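PDB 6CPD: PmoD from Methylocystis sp. ATCC 49242, which binds copper(I) through its periplasmic cupredoxin-like domain and is probably involved in copper handling in methane-oxidizing bacteria. Local coordinates for residues B[50-62]-B[103-115]. Sequence-based numbering, arbitrary orientation.
Sequences FRDLPLELRIIRD and GHYIGLVTLTRES
The carbonyl oxygen of Thr110 takes a firm bond from Glu56 N, 2.8 Å away, nearly straight and in the carbonyl plane, and a water that also meets Thr112 OG1 probably donates to it as well. The backbone bond from Glu56 N belongs to the antiparallel pairing of strands 55-61 and 103-112, neighbours in one sheet of the cupredoxin-like β-sandwich. Hydrogen-bonded pairs such as Arg58 with Leu108, where Leu108 N lies 2.7 Å from Arg58 O, alternate with non-hydrogen-bonded ones.

Leu55, Leu57, Ile59, Val109 and Leu111 share one face, and branched aliphatic chains suit this buried side: the first three touch Ile45, Phe43 and Met41 of strand 37-45 in the other sheet, while Val109 meets Phe123. Leu55 CG packs on Val109 CG1 at 3.9 Å, while Leu111 splits its methyls: CD2 lies against Leu55 CB, and CD1 meets the Phe50 ring at CE2, 3.3 Å away, a tight approach. Ile59 CA and Gly107 CA are 4.3 Å apart, the closest CA pair in the register.

The other face mixes polar and apolar chains. Glu56 reaches out to hydrogen-bond His82, and Arg58, bent at chi3, ends in a salt bridge with Glu72, whereas Ile60 and Leu108 pack against Leu68. Ile60 CG1 sits between backbone N and carbonyl carbon (chi1 61°), 3.9 Å from Ile106 CB.

Near the end of the pairing, Asp62 N bonds His104 O from above the carbonyl plane. The Asp62 carboxylate suits this sheet margin: OD1 accepts from Leu64 N, a water joins OD2 to Tyr105 O, and Ile106 CD1 rests 3.5 Å from Asp62 CG.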
loop_
_atom_site.group_PDB
_atom_site.type_symbol
_atom_site.label_atom_id
_atom_site.label_comp_id
_atom_site.label_asym_id
_atom_site.label_seq_id
_atom_site.Cartn_x
_atom_site.Cartn_y
_atom_site.Cartn_z
ATOM N N PHE B 50 -14.616 3.768 -12.295
ATOM C CA PHE B 50 -14.098 2.432 -12.583
ATOM C C PHE B 50 -15.139 1.355 -12.307
ATOM O O PHE B 50 -14.951 0.199 -12.684
ATOM C CB PHE B 50 -12.838 2.128 -11.760
ATOM C CG PHE B 50 -11.575 2.736 -12.312
ATOM C CD1 PHE B 50 -11.619 3.860 -13.117
ATOM C CD2 PHE B 50 -10.346 2.163 -12.037
ATOM C CE1 PHE B 50 -10.461 4.415 -13.629
ATOM C CE2 PHE B 50 -9.183 2.711 -12.543
ATOM C CZ PHE B 50 -9.241 3.832 -13.352
ATOM N N ARG B 51 -16.234 1.718 -11.641
ATOM C CA ARG B 51 -17.250 0.720 -11.326
ATOM C C ARG B 51 -17.998 0.252 -12.574
ATOM O O ARG B 51 -18.689 -0.764 -12.547
ATOM C CB ARG B 51 -18.250 1.262 -10.300
ATOM C CG ARG B 51 -17.678 1.474 -8.911
ATOM C CD ARG B 51 -18.739 2.066 -7.988
ATOM N NE ARG B 51 -18.192 2.507 -6.708
ATOM C CZ ARG B 51 -18.856 3.261 -5.837
ATOM N NH1 ARG B 51 -20.092 3.657 -6.109
ATOM N NH2 ARG B 51 -18.285 3.619 -4.695
ATOM N N ASP B 52 -17.877 1.008 -13.657
ATOM C CA ASP B 52 -18.578 0.675 -14.889
ATOM C C ASP B 52 -17.584 0.055 -15.877
ATOM O O ASP B 52 -17.907 -0.145 -17.046
ATOM C CB ASP B 52 -19.243 1.928 -15.471
ATOM C CG ASP B 52 -20.454 1.612 -16.337
ATOM O OD1 ASP B 52 -20.468 0.566 -17.015
ATOM O OD2 ASP B 52 -21.407 2.424 -16.331
ATOM N N LEU B 53 -16.359 -0.203 -15.411
ATOM C CA LEU B 53 -15.293 -0.737 -16.265
ATOM C C LEU B 53 -15.000 -2.203 -15.980
ATOM O O LEU B 53 -14.813 -2.587 -14.824
ATOM C CB LEU B 53 -13.999 0.054 -16.101
ATOM C CG LEU B 53 -13.974 1.509 -16.555
ATOM C CD1 LEU B 53 -12.544 2.028 -16.437
ATOM C CD2 LEU B 53 -14.475 1.615 -17.975
ATOM N N PRO B 54 -14.940 -3.018 -17.042
ATOM C CA PRO B 54 -14.559 -4.421 -16.899
ATOM C C PRO B 54 -13.193 -4.538 -16.239
ATOM O O PRO B 54 -12.246 -3.857 -16.637
ATOM C CB PRO B 54 -14.541 -4.939 -18.345
ATOM C CG PRO B 54 -15.482 -4.027 -19.087
ATOM C CD PRO B 54 -15.286 -2.678 -18.436
ATOM N N LEU B 55 -13.119 -5.371 -15.210
ATOM C CA LEU B 55 -11.887 -5.567 -14.473
ATOM C C LEU B 55 -11.594 -7.065 -14.350
ATOM O O LEU B 55 -12.412 -7.848 -13.864
ATOM C CB LEU B 55 -11.998 -4.891 -13.106
ATOM C CG LEU B 55 -10.835 -4.861 -12.118
ATOM C CD1 LEU B 55 -11.068 -3.718 -11.139
ATOM C CD2 LEU B 55 -10.712 -6.174 -11.360
ATOM N N GLU B 56 -10.419 -7.459 -14.812
ATOM C CA GLU B 56 -10.004 -8.851 -14.767
ATOM C C GLU B 56 -8.850 -9.005 -13.780
ATOM O O GLU B 56 -7.997 -8.119 -13.673
ATOM C CB GLU B 56 -9.586 -9.321 -16.158
ATOM C CG GLU B 56 -8.877 -10.665 -16.180
ATOM C CD GLU B 56 -8.259 -10.992 -17.534
ATOM O OE1 GLU B 56 -8.109 -10.075 -18.369
ATOM O OE2 GLU B 56 -7.907 -12.173 -17.757
ATOM N N LEU B 57 -8.823 -10.112 -13.048
ATOM C CA LEU B 57 -7.700 -10.370 -12.148
ATOM C C LEU B 57 -7.102 -11.737 -12.443
ATOM O O LEU B 57 -7.819 -12.731 -12.510
ATOM C CB LEU B 57 -8.135 -10.299 -10.673
ATOM C CG LEU B 57 -7.086 -10.776 -9.649
ATOM C CD1 LEU B 57 -5.888 -9.820 -9.514
ATOM C CD2 LEU B 57 -7.724 -11.048 -8.281
ATOM N N ARG B 58 -5.792 -11.773 -12.626
ATOM C CA ARG B 58 -5.069 -13.029 -12.724
ATOM C C ARG B 58 -3.876 -12.999 -11.802
ATOM O O ARG B 58 -3.031 -12.111 -11.899
ATOM C CB ARG B 58 -4.648 -13.306 -14.164
ATOM C CG ARG B 58 -3.840 -14.597 -14.300
ATOM C CD ARG B 58 -3.320 -14.791 -15.696
ATOM N NE ARG B 58 -4.344 -15.409 -16.532
ATOM C CZ ARG B 58 -4.554 -15.121 -17.805
ATOM N NH1 ARG B 58 -3.824 -14.195 -18.398
ATOM N NH2 ARG B 58 -5.504 -15.745 -18.478
ATOM N N ILE B 59 -3.799 -13.963 -10.896
ATOM C CA ILE B 59 -2.621 -14.050 -10.041
ATOM C C ILE B 59 -1.725 -15.152 -10.589
ATOM O O ILE B 59 -2.168 -16.281 -10.783
ATOM C CB ILE B 59 -3.005 -14.328 -8.577
ATOM C CG1 ILE B 59 -3.844 -13.173 -8.029
ATOM C CG2 ILE B 59 -1.739 -14.534 -7.709
ATOM C CD1 ILE B 59 -4.320 -13.400 -6.596
ATOM N N ILE B 60 -0.478 -14.807 -10.882
ATOM C CA ILE B 60 0.470 -15.785 -11.419
ATOM C C ILE B 60 1.670 -15.968 -10.509
ATOM O O ILE B 60 2.037 -15.076 -9.730
ATOM C CB ILE B 60 1.010 -15.375 -12.810
ATOM C CG1 ILE B 60 1.758 -14.037 -12.710
ATOM C CG2 ILE B 60 -0.126 -15.274 -13.835
ATOM C CD1 ILE B 60 2.520 -13.671 -13.968
ATOM N N ARG B 61 2.282 -17.139 -10.617
ATOM C CA ARG B 61 3.616 -17.343 -10.088
ATOM C C ARG B 61 4.537 -16.431 -10.885
ATOM O O ARG B 61 4.423 -16.334 -12.110
ATOM C CB ARG B 61 4.022 -18.826 -10.204
ATOM C CG ARG B 61 3.068 -19.722 -9.403
ATOM C CD ARG B 61 3.281 -21.203 -9.629
ATOM N NE ARG B 61 2.730 -21.681 -10.896
ATOM C CZ ARG B 61 1.461 -22.031 -11.096
ATOM N NH1 ARG B 61 0.569 -21.948 -10.114
ATOM N NH2 ARG B 61 1.078 -22.468 -12.291
ATOM N N ASP B 62 5.419 -15.729 -10.184
ATOM C CA ASP B 62 6.337 -14.793 -10.813
ATOM C C ASP B 62 7.442 -15.583 -11.533
ATOM O O ASP B 62 8.183 -16.308 -10.884
ATOM C CB ASP B 62 6.946 -13.863 -9.755
ATOM C CG ASP B 62 7.695 -12.670 -10.368
ATOM O OD1 ASP B 62 8.130 -12.751 -11.544
ATOM O OD2 ASP B 62 7.856 -11.648 -9.657
ATOM N N GLY B 103 6.540 -18.348 -2.104
ATOM C CA GLY B 103 7.171 -17.857 -3.317
ATOM C C GLY B 103 6.721 -16.458 -3.701
ATOM O O GLY B 103 5.986 -15.812 -2.949
ATOM N N HIS B 104 7.190 -15.985 -4.859
ATOM C CA HIS B 104 6.804 -14.674 -5.373
ATOM C C HIS B 104 5.647 -14.814 -6.329
ATOM O O HIS B 104 5.641 -15.722 -7.173
ATOM C CB HIS B 104 7.952 -13.985 -6.121
ATOM C CG HIS B 104 9.120 -13.628 -5.263
ATOM N ND1 HIS B 104 10.225 -14.442 -5.132
ATOM C CD2 HIS B 104 9.368 -12.529 -4.513
ATOM C CE1 HIS B 104 11.102 -13.858 -4.335
ATOM N NE2 HIS B 104 10.602 -12.700 -3.940
ATOM N N TYR B 105 4.696 -13.890 -6.216
ATOM C CA TYR B 105 3.504 -13.908 -7.038
ATOM C C TYR B 105 3.264 -12.524 -7.610
ATOM O O TYR B 105 3.795 -11.525 -7.109
ATOM C CB TYR B 105 2.273 -14.368 -6.235
ATOM C CG TYR B 105 2.388 -15.789 -5.760
ATOM C CD1 TYR B 105 3.046 -16.090 -4.579
ATOM C CD2 TYR B 105 1.865 -16.833 -6.507
ATOM C CE1 TYR B 105 3.168 -17.413 -4.142
ATOM C CE2 TYR B 105 1.979 -18.144 -6.081
ATOM C CZ TYR B 105 2.624 -18.429 -4.900
ATOM O OH TYR B 105 2.732 -19.746 -4.494
ATOM N N ILE B 106 2.469 -12.470 -8.668
ATOM C CA ILE B 106 2.086 -11.202 -9.257
ATOM C C ILE B 106 0.583 -11.194 -9.482
ATOM O O ILE B 106 0.052 -12.106 -10.117
ATOM C CB ILE B 106 2.794 -10.949 -10.608
ATOM C CG1 ILE B 106 4.314 -11.117 -10.477
ATOM C CG2 ILE B 106 2.386 -9.571 -11.156
ATOM C CD1 ILE B 106 5.096 -10.800 -11.727
ATOM N N GLY B 107 -0.103 -10.178 -8.972
ATOM C CA GLY B 107 -1.503 -10.011 -9.301
ATOM C C GLY B 107 -1.572 -9.086 -10.502
ATOM O O GLY B 107 -1.079 -7.958 -10.455
ATOM N N LEU B 108 -2.142 -9.582 -11.595
ATOM C CA LEU B 108 -2.324 -8.783 -12.801
ATOM C C LEU B 108 -3.752 -8.277 -12.886
ATOM O O LEU B 108 -4.674 -9.071 -13.066
ATOM C CB LEU B 108 -2.007 -9.597 -14.051
ATOM C CG LEU B 108 -0.604 -10.170 -14.119
ATOM C CD1 LEU B 108 -0.463 -11.101 -15.321
ATOM C CD2 LEU B 108 0.363 -9.019 -14.201
ATOM N N VAL B 109 -3.935 -6.973 -12.762
ATOM C CA VAL B 109 -5.263 -6.379 -12.854
ATOM C C VAL B 109 -5.397 -5.731 -14.220
ATOM O O VAL B 109 -4.637 -4.832 -14.571
ATOM C CB VAL B 109 -5.520 -5.322 -11.766
ATOM C CG1 VAL B 109 -6.927 -4.744 -11.921
ATOM C CG2 VAL B 109 -5.321 -5.914 -10.368
ATOM N N THR B 110 -6.353 -6.197 -15.001
ATOM C CA THR B 110 -6.530 -5.666 -16.334
ATOM C C THR B 110 -7.850 -4.922 -16.426
ATOM O O THR B 110 -8.903 -5.488 -16.146
ATOM C CB THR B 110 -6.490 -6.785 -17.387
ATOM O OG1 THR B 110 -5.304 -7.568 -17.198
ATOM C CG2 THR B 110 -6.504 -6.196 -18.802
ATOM N N LEU B 111 -7.778 -3.650 -16.805
ATOM C CA LEU B 111 -8.970 -2.848 -17.013
ATOM C C LEU B 111 -9.243 -2.671 -18.484
ATOM O O LEU B 111 -8.331 -2.458 -19.277
ATOM C CB LEU B 111 -8.845 -1.466 -16.388
ATOM C CG LEU B 111 -8.926 -1.261 -14.889
ATOM C CD1 LEU B 111 -8.941 0.227 -14.698
ATOM C CD2 LEU B 111 -10.188 -1.885 -14.323
ATOM N N THR B 112 -10.510 -2.698 -18.845
ATOM C CA THR B 112 -10.851 -2.397 -20.207
ATOM C C THR B 112 -11.471 -1.010 -20.222
ATOM O O THR B 112 -12.556 -0.803 -19.672
ATOM C CB THR B 112 -11.835 -3.426 -20.798
ATOM O OG1 THR B 112 -11.328 -4.754 -20.603
ATOM C CG2 THR B 112 -12.043 -3.162 -22.276
ATOM N N ARG B 113 -10.768 -0.058 -20.830
ATOM C CA ARG B 113 -11.326 1.266 -21.008
ATOM C C ARG B 113 -12.463 1.014 -21.978
ATOM O O ARG B 113 -12.429 0.033 -22.717
ATOM C CB ARG B 113 -10.306 2.249 -21.582
ATOM C CG ARG B 113 -9.133 2.575 -20.677
ATOM C CD ARG B 113 -9.510 3.572 -19.613
ATOM N NE ARG B 113 -8.441 3.702 -18.633
ATOM C CZ ARG B 113 -8.439 4.593 -17.650
ATOM N NH1 ARG B 113 -9.462 5.425 -17.521
ATOM N NH2 ARG B 113 -7.424 4.645 -16.794
ATOM N N GLU B 114 -13.451 1.889 -22.044
ATOM C CA GLU B 114 -14.523 1.569 -22.971
ATOM C C GLU B 114 -14.298 2.298 -24.283
ATOM O O GLU B 114 -15.169 2.376 -25.149
ATOM C CB GLU B 114 -15.886 1.801 -22.334
ATOM C CG GLU B 114 -16.067 0.738 -21.221
ATOM C CD GLU B 114 -17.454 0.659 -20.588
ATOM O OE1 GLU B 114 -18.045 1.709 -20.249
ATOM O OE2 GLU B 114 -17.937 -0.487 -20.408
ATOM N N SER B 115 -13.073 2.803 -24.401
ATOM C CA SER B 115 -12.428 3.082 -25.672
ATOM C C SER B 115 -12.013 1.730 -26.268
ATOM O O SER B 115 -11.532 1.638 -27.396
ATOM C CB SER B 115 -11.231 3.999 -25.457
ATOM O OG SER B 115 -10.192 3.718 -26.375
HETATM O O HOH W 1 -11.042 -6.162 -18.058
HETATM O O HOH W 2 6.587 -10.891 -7.212
HETATM O O HOH W 3 7.899 -18.039 -8.397
#